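Local coordinates for Lem22 (Legionella pneumophila subsp. pneumophila ATCC 43290, PDB 5WD9), which is a Legionella effector of unestablished biochemical activity, folded as a small bundle of three helices and possibly acting by binding other proteins, at residues M15-Q18 with I19-K23; E66-S69 with L70-M74. All coordinates share one frame; numbering follows the deposited sequence.

In the fold
Both contacts are short runs of about two and a half helical turns, held by side chains spaced three or four residues apart, one on helix 4-24 and the other on helix 58-87, and their centres lie about 11 Å apart. Contact 1 closes before contact 2 opens along the chain, with helix 28-52 between them in sequence. The two runs touch directly: K23 NZ and E73 OE2 form a salt bridge of 2.5 Å, and I19 CD1 packs 3.5 Å from L70 O. M15 CE reaches Y71 N at 3.8 Å. Each also carries a salt bridge within its own helix, D17 with K21 in contact 1 and R68 with E72 in contact 2.

Contact 1: M15-Q18 with I19-K23; sequences MEDQ and IAKAK
M15-Q18 runs straight on into I19-K23 as one continuous helix, and four i to i+4 backbone bonds join them, from I19 N to M15 O (2.9 Å) through to A22 N to Q18 O. K21 NZ makes a salt bridge of 2.7 Å to D17 OD2, using the syn lone pair of that oxygen. D17 sends CG anti to its own N (chi1 178°), which swings the carboxylate to where the end of K21 crosses it at a slant. K21 reaches it with a chain extended beyond CG, its CD 3.5 Å from D17 OD2. The same oxygen takes a second bond, 2.9 Å from Q18 NE2: NE2 approaches nearly along the C-O axis of D17, and OD2 lies close to the plane of the Q18 amide, though the N-H...O angle is bent to 138°. Two donors therefore grip D17 OD2. A water accepts from K21 NZ at 3.0 Å and, weakly, from Q18 NE2. Q18 OE1 is bonded to N37 of helix 28-52, so both polar atoms of the amide have partners, which fixes its rotation. On another side of the helix, I19 lays CG1 against M15 O at 3.2 Å. This is the i to i+4 acid-lysine pair of an amphipathic helix in a three-helix bundle.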
ATOM      1  N   MET A  15       4.977   0.007   1.016  1.00  5.54           N
ATOM      2  CA  MET A  15       4.045  -0.303  -0.064  1.00  5.74           C
ATOM      3  C   MET A  15       4.757  -0.377  -1.402  1.00  5.51           C
ATOM      4  O   MET A  15       4.491  -1.279  -2.202  1.00  6.12           O
ATOM      5  CB  MET A  15       2.934   0.740  -0.121  1.00  5.62           C
ATOM      6  CG  MET A  15       1.979   0.690   1.062  1.00  6.62           C
ATOM      7  SD  MET A  15       0.688   1.947   0.941  1.00  7.32           S
ATOM      8  CE  MET A  15      -0.416   1.161  -0.242  1.00  9.89           C
ATOM      9  N   GLU A  16       5.659   0.572  -1.669  1.00  6.23           N
ATOM     10  CA  GLU A  16       6.387   0.551  -2.933  0.59  7.70           C
ATOM     11  C   GLU A  16       7.199  -0.731  -3.060  1.00  6.99           C
ATOM     12  O   GLU A  16       7.211  -1.365  -4.122  1.00  8.58           O
ATOM     13  CB  GLU A  16       7.281   1.784  -3.038  0.59 11.16           C
ATOM     14  CG  GLU A  16       7.962   1.935  -4.385  0.59 14.75           C
ATOM     15  CD  GLU A  16       8.466   3.342  -4.621  0.59 21.09           C
ATOM     16  OE1 GLU A  16       7.841   4.297  -4.107  0.59 23.29           O
ATOM     17  OE2 GLU A  16       9.494   3.488  -5.315  0.59 23.75           O
ATOM     18  N   ASP A  17       7.853  -1.141  -1.974  1.00  7.20           N
ATOM     19  CA  ASP A  17       8.653  -2.359  -1.967  1.00  7.55           C
ATOM     20  C   ASP A  17       7.789  -3.585  -2.223  1.00  7.29           C
ATOM     21  O   ASP A  17       8.148  -4.452  -3.022  1.00  7.86           O
ATOM     22  CB  ASP A  17       9.353  -2.475  -0.614  1.00  7.41           C
ATOM     23  CG  ASP A  17      10.160  -3.730  -0.482  1.00 11.53           C
ATOM     24  OD1 ASP A  17      11.293  -3.740  -0.998  1.00 15.72           O
ATOM     25  OD2 ASP A  17       9.675  -4.702   0.137  1.00 11.81           O
ATOM     26  N   GLN A  18       6.653  -3.689  -1.538  1.00  6.69           N
ATOM     27  CA  GLN A  18       5.804  -4.862  -1.719  1.00  6.87           C
ATOM     28  C   GLN A  18       5.170  -4.897  -3.102  1.00  6.53           C
ATOM     29  O   GLN A  18       5.051  -5.968  -3.702  1.00  7.27           O
ATOM     30  CB  GLN A  18       4.742  -4.900  -0.627  1.00  6.82           C
ATOM     31  CG  GLN A  18       5.308  -5.003   0.789  1.00  9.47           C
ATOM     32  CD  GLN A  18       6.052  -6.306   1.016  1.00 11.26           C
ATOM     33  OE1 GLN A  18       5.428  -7.349   1.208  1.00 11.03           O
ATOM     34  NE2 GLN A  18       7.380  -6.254   0.998  1.00 11.13           N
ATOM     35  N   ILE A  19       4.767  -3.745  -3.628  1.00  6.31           N
ATOM     36  CA  ILE A  19       4.193  -3.699  -4.968  1.00  9.13           C
ATOM     37  C   ILE A  19       5.232  -4.126  -5.994  1.00  8.36           C
ATOM     38  O   ILE A  19       4.936  -4.888  -6.925  1.00  9.73           O
ATOM     39  CB  ILE A  19       3.631  -2.293  -5.248  1.00  8.40           C
ATOM     40  CG1 ILE A  19       2.361  -2.077  -4.428  1.00  9.61           C
ATOM     41  CG2 ILE A  19       3.388  -2.084  -6.755  1.00 11.19           C
ATOM     42  CD1 ILE A  19       1.914  -0.613  -4.316  1.00 10.51           C
ATOM     43  N   ALA A  20       6.477  -3.677  -5.817  1.00  8.88           N
ATOM     44  CA  ALA A  20       7.543  -4.077  -6.730  1.00 11.75           C
ATOM     45  C   ALA A  20       7.780  -5.582  -6.667  1.00  9.85           C
ATOM     46  O   ALA A  20       7.929  -6.244  -7.703  1.00 12.36           O
ATOM     47  CB  ALA A  20       8.816  -3.292  -6.413  1.00 11.37           C
ATOM     48  N   LYS A  21       7.784  -6.152  -5.463  1.00 10.30           N
ATOM     49  CA  LYS A  21       8.001  -7.590  -5.343  1.00  9.98           C
ATOM     50  C   LYS A  21       6.833  -8.378  -5.918  1.00 11.00           C
ATOM     51  O   LYS A  21       7.030  -9.459  -6.494  1.00 12.15           O
ATOM     52  CB  LYS A  21       8.237  -7.955  -3.881  1.00 11.70           C
ATOM     53  CG  LYS A  21       9.599  -7.484  -3.395  1.00 12.49           C
ATOM     54  CD  LYS A  21       9.749  -7.521  -1.895  1.00 13.62           C
ATOM     55  CE  LYS A  21      11.168  -7.139  -1.511  1.00 14.31           C
ATOM     56  NZ  LYS A  21      11.220  -6.889  -0.053  1.00 17.58           N
ATOM     57  N   ALA A  22       5.611  -7.868  -5.766  1.00 10.05           N
ATOM     58  CA  ALA A  22       4.463  -8.496  -6.411  1.00 11.08           C
ATOM     59  C   ALA A  22       4.657  -8.570  -7.917  1.00 13.51           C
ATOM     60  O   ALA A  22       4.452  -9.623  -8.529  1.00 14.64           O
ATOM     61  CB  ALA A  22       3.207  -7.700  -6.090  1.00 10.66           C
ATOM     62  N   LYS A  23       5.058  -7.458  -8.535  1.00 12.18           N
ATOM     63  CA  LYS A  23       5.249  -7.446  -9.982  1.00 15.87           C
ATOM     64  C   LYS A  23       6.350  -8.390 -10.444  1.00 17.27           C
ATOM     65  O   LYS A  23       6.330  -8.820 -11.604  1.00 20.44           O
ATOM     66  CB  LYS A  23       5.534  -6.029 -10.458  1.00 17.71           C
ATOM     67  CG  LYS A  23       4.388  -5.078 -10.254  1.00 21.09           C
ATOM     68  CD  LYS A  23       4.839  -3.685 -10.592  1.00 26.19           C
ATOM     69  CE  LYS A  23       3.711  -2.709 -10.467  1.00 22.43           C
ATOM     70  NZ  LYS A  23       4.217  -1.325 -10.672  1.00 28.31           N
TER
HETATM   71  O   HOH W   1       9.711  -8.698   1.833  1.00  9.14           O

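Contact 2: E66-S69 with L70-M74; sequences EIRS and LYEEM
E66-S69 and L70-M74 form one unbroken piece of helix, with i to i+4 bonds from Y71 N to I67 O (2.8 Å), from E72 N to R68 O and from E73 N to S69 O, while L70 N to E66 O is longer at 3.3 Å. The main side-chain tie is a salt bridge between R68 NH2 and E72 OE2, modelled at 2.5 Å, a short separation whose exact value is doubtful. That oxygen sits over one face of the guanidinium, and the two flat groups are inclined by 51°. Both chains bend at chi2 (R68 73°, E72 -73°), which turns their charged ends together. R68 NH1 also comes up to the edge of the Y71 ring, near its plane, 3.7 Å from CE2. Elsewhere on the helix, L70 rests CG on E66 O at 3.5 Å, and a water links S69 OG to E73 OE1, to which it donates at 2.8 Å. E73 OE2 is salt-bridged to K23 of helix 4-24. That helix also packs on I67 through L8 and K12, whereas helix 28-52 presents H42 to I67 and to a ring stack with Y71, and meets the modelled conformer of M74 with A38 and H39.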
ATOM      1  N   GLU A  66       1.661  10.642  -2.183  1.00  5.30           N
ATOM      2  CA  GLU A  66       2.449   9.524  -2.701  1.00  5.70           C
ATOM      3  C   GLU A  66       1.830   8.186  -2.320  1.00  5.31           C
ATOM      4  O   GLU A  66       1.752   7.261  -3.148  1.00  7.35           O
ATOM      5  CB  GLU A  66       3.884   9.612  -2.179  1.00  6.23           C
ATOM      6  CG  GLU A  66       4.672  10.800  -2.734  1.00  6.14           C
ATOM      7  CD  GLU A  66       6.025  10.988  -2.061  1.00 11.30           C
ATOM      8  OE1 GLU A  66       6.339  10.265  -1.096  1.00 11.41           O
ATOM      9  OE2 GLU A  66       6.792  11.881  -2.496  1.00 12.40           O
ATOM     10  N   ILE A  67       1.358   8.074  -1.081  1.00  5.63           N
ATOM     11  CA  ILE A  67       0.758   6.835  -0.605  1.00  5.49           C
ATOM     12  C   ILE A  67      -0.539   6.567  -1.342  1.00  6.25           C
ATOM     13  O   ILE A  67      -0.842   5.423  -1.686  1.00  6.45           O
ATOM     14  CB  ILE A  67       0.534   6.922   0.912  1.00  5.30           C
ATOM     15  CG1 ILE A  67       1.880   6.816   1.626  1.00  6.83           C
ATOM     16  CG2 ILE A  67      -0.400   5.807   1.394  1.00  8.37           C
ATOM     17  CD1 ILE A  67       1.857   7.345   3.016  1.00  5.91           C
ATOM     18  N   ARG A  68      -1.318   7.611  -1.625  1.00  5.66           N
ATOM     19  CA  ARG A  68      -2.588   7.393  -2.298  1.00  5.89           C
ATOM     20  C   ARG A  68      -2.368   6.788  -3.678  1.00  7.50           C
ATOM     21  O   ARG A  68      -3.115   5.899  -4.103  1.00  7.25           O
ATOM     22  CB  ARG A  68      -3.344   8.716  -2.380  1.00  6.75           C
ATOM     23  CG  ARG A  68      -4.591   8.637  -3.224  1.00 12.53           C
ATOM     24  CD  ARG A  68      -5.705   7.890  -2.556  1.00 16.39           C
ATOM     25  NE  ARG A  68      -6.857   7.804  -3.453  1.00 19.35           N
ATOM     26  CZ  ARG A  68      -8.024   7.262  -3.129  1.00 21.72           C
ATOM     27  NH1 ARG A  68      -8.198   6.739  -1.929  1.00 21.57           N
ATOM     28  NH2 ARG A  68      -9.013   7.236  -4.016  1.00 28.22           N
ATOM     29  N   SER A  69      -1.354   7.261  -4.395  1.00  8.32           N
ATOM     30  CA  SER A  69      -1.069   6.694  -5.706  1.00  8.55           C
ATOM     31  C   SER A  69      -0.721   5.217  -5.593  1.00  7.09           C
ATOM     32  O   SER A  69      -1.177   4.399  -6.405  1.00  8.56           O
ATOM     33  CB  SER A  69       0.088   7.458  -6.340  1.00 13.82           C
ATOM     34  OG  SER A  69       0.441   6.892  -7.592  1.00 17.72           O
ATOM     35  N   LEU A  70       0.095   4.857  -4.602  1.00  6.71           N
ATOM     36  CA  LEU A  70       0.439   3.454  -4.400  1.00  6.26           C
ATOM     37  C   LEU A  70      -0.784   2.643  -4.000  1.00  6.47           C
ATOM     38  O   LEU A  70      -0.934   1.488  -4.415  1.00  6.87           O
ATOM     39  CB  LEU A  70       1.522   3.346  -3.338  1.00  6.71           C
ATOM     40  CG  LEU A  70       2.855   3.946  -3.766  1.00  5.91           C
ATOM     41  CD1 LEU A  70       3.743   4.145  -2.551  1.00  7.39           C
ATOM     42  CD2 LEU A  70       3.535   3.053  -4.799  1.00 10.72           C
ATOM     43  N   TYR A  71      -1.657   3.218  -3.171  1.00  5.58           N
ATOM     44  CA  TYR A  71      -2.878   2.528  -2.776  1.00  6.86           C
ATOM     45  C   TYR A  71      -3.742   2.216  -3.987  1.00  7.09           C
ATOM     46  O   TYR A  71      -4.255   1.099  -4.128  1.00  6.55           O
ATOM     47  CB  TYR A  71      -3.626   3.386  -1.757  1.00  6.50           C
ATOM     48  CG  TYR A  71      -4.996   2.894  -1.392  1.00  6.57           C
ATOM     49  CD1 TYR A  71      -5.176   1.718  -0.671  1.00  8.04           C
ATOM     50  CD2 TYR A  71      -6.121   3.602  -1.768  1.00  9.05           C
ATOM     51  CE1 TYR A  71      -6.441   1.270  -0.343  1.00  7.59           C
ATOM     52  CE2 TYR A  71      -7.384   3.168  -1.438  1.00 11.32           C
ATOM     53  CZ  TYR A  71      -7.532   2.002  -0.731  1.00  9.43           C
ATOM     54  OH  TYR A  71      -8.812   1.588  -0.430  1.00 12.35           O
ATOM     55  N   GLU A  72      -3.930   3.200  -4.873  1.00  6.25           N
ATOM     56  CA  GLU A  72      -4.754   2.979  -6.056  1.00  7.12           C
ATOM     57  C   GLU A  72      -4.143   1.921  -6.960  1.00  7.58           C
ATOM     58  O   GLU A  72      -4.851   1.058  -7.482  1.00  8.70           O
ATOM     59  CB  GLU A  72      -4.933   4.294  -6.817  1.00  9.09           C
ATOM     60  CG  GLU A  72      -5.820   5.286  -6.096  1.00 12.33           C
ATOM     61  CD  GLU A  72      -7.277   4.888  -6.154  1.00 32.83           C
ATOM     62  OE1 GLU A  72      -7.668   4.190  -7.115  1.00 39.42           O
ATOM     63  OE2 GLU A  72      -8.033   5.269  -5.237  1.00 40.24           O
ATOM     64  N   GLU A  73      -2.821   1.956  -7.139  1.00  7.56           N
ATOM     65  CA  GLU A  73      -2.175   0.926  -7.943  1.00  8.48           C
ATOM     66  C   GLU A  73      -2.362  -0.447  -7.300  1.00  7.92           C
ATOM     67  O   GLU A  73      -2.642  -1.441  -7.988  1.00  8.21           O
ATOM     68  CB  GLU A  73      -0.689   1.250  -8.079  1.00  9.44           C
ATOM     69  CG  GLU A  73       0.050   0.227  -8.940  1.00  9.55           C
ATOM     70  CD  GLU A  73       1.541   0.470  -9.017  1.00 13.80           C
ATOM     71  OE1 GLU A  73       2.080   1.241  -8.202  1.00 14.50           O
ATOM     72  OE2 GLU A  73       2.173  -0.142  -9.905  1.00 18.13           O
ATOM     73  N   MET A  74      -2.198  -0.515  -5.980  1.00  7.89           N
ATOM     74  CA  MET A  74      -2.370  -1.774  -5.265  0.66  6.57           C
ATOM     75  C   MET A  74      -3.770  -2.334  -5.460  1.00  7.46           C
ATOM     76  O   MET A  74      -3.941  -3.542  -5.659  1.00  6.36           O
ATOM     77  CB  MET A  74      -2.087  -1.560  -3.778  0.66  8.79           C
ATOM     78  CG  MET A  74      -2.264  -2.804  -2.915  0.66  8.42           C
ATOM     79  SD  MET A  74      -3.942  -3.051  -2.299  0.66  8.92           S
ATOM     80  CE  MET A  74      -4.133  -1.590  -1.271  0.66 10.48           C
TER
HETATM   81  O   HOH W   2       1.569   3.973  -8.039  1.00 24.15           O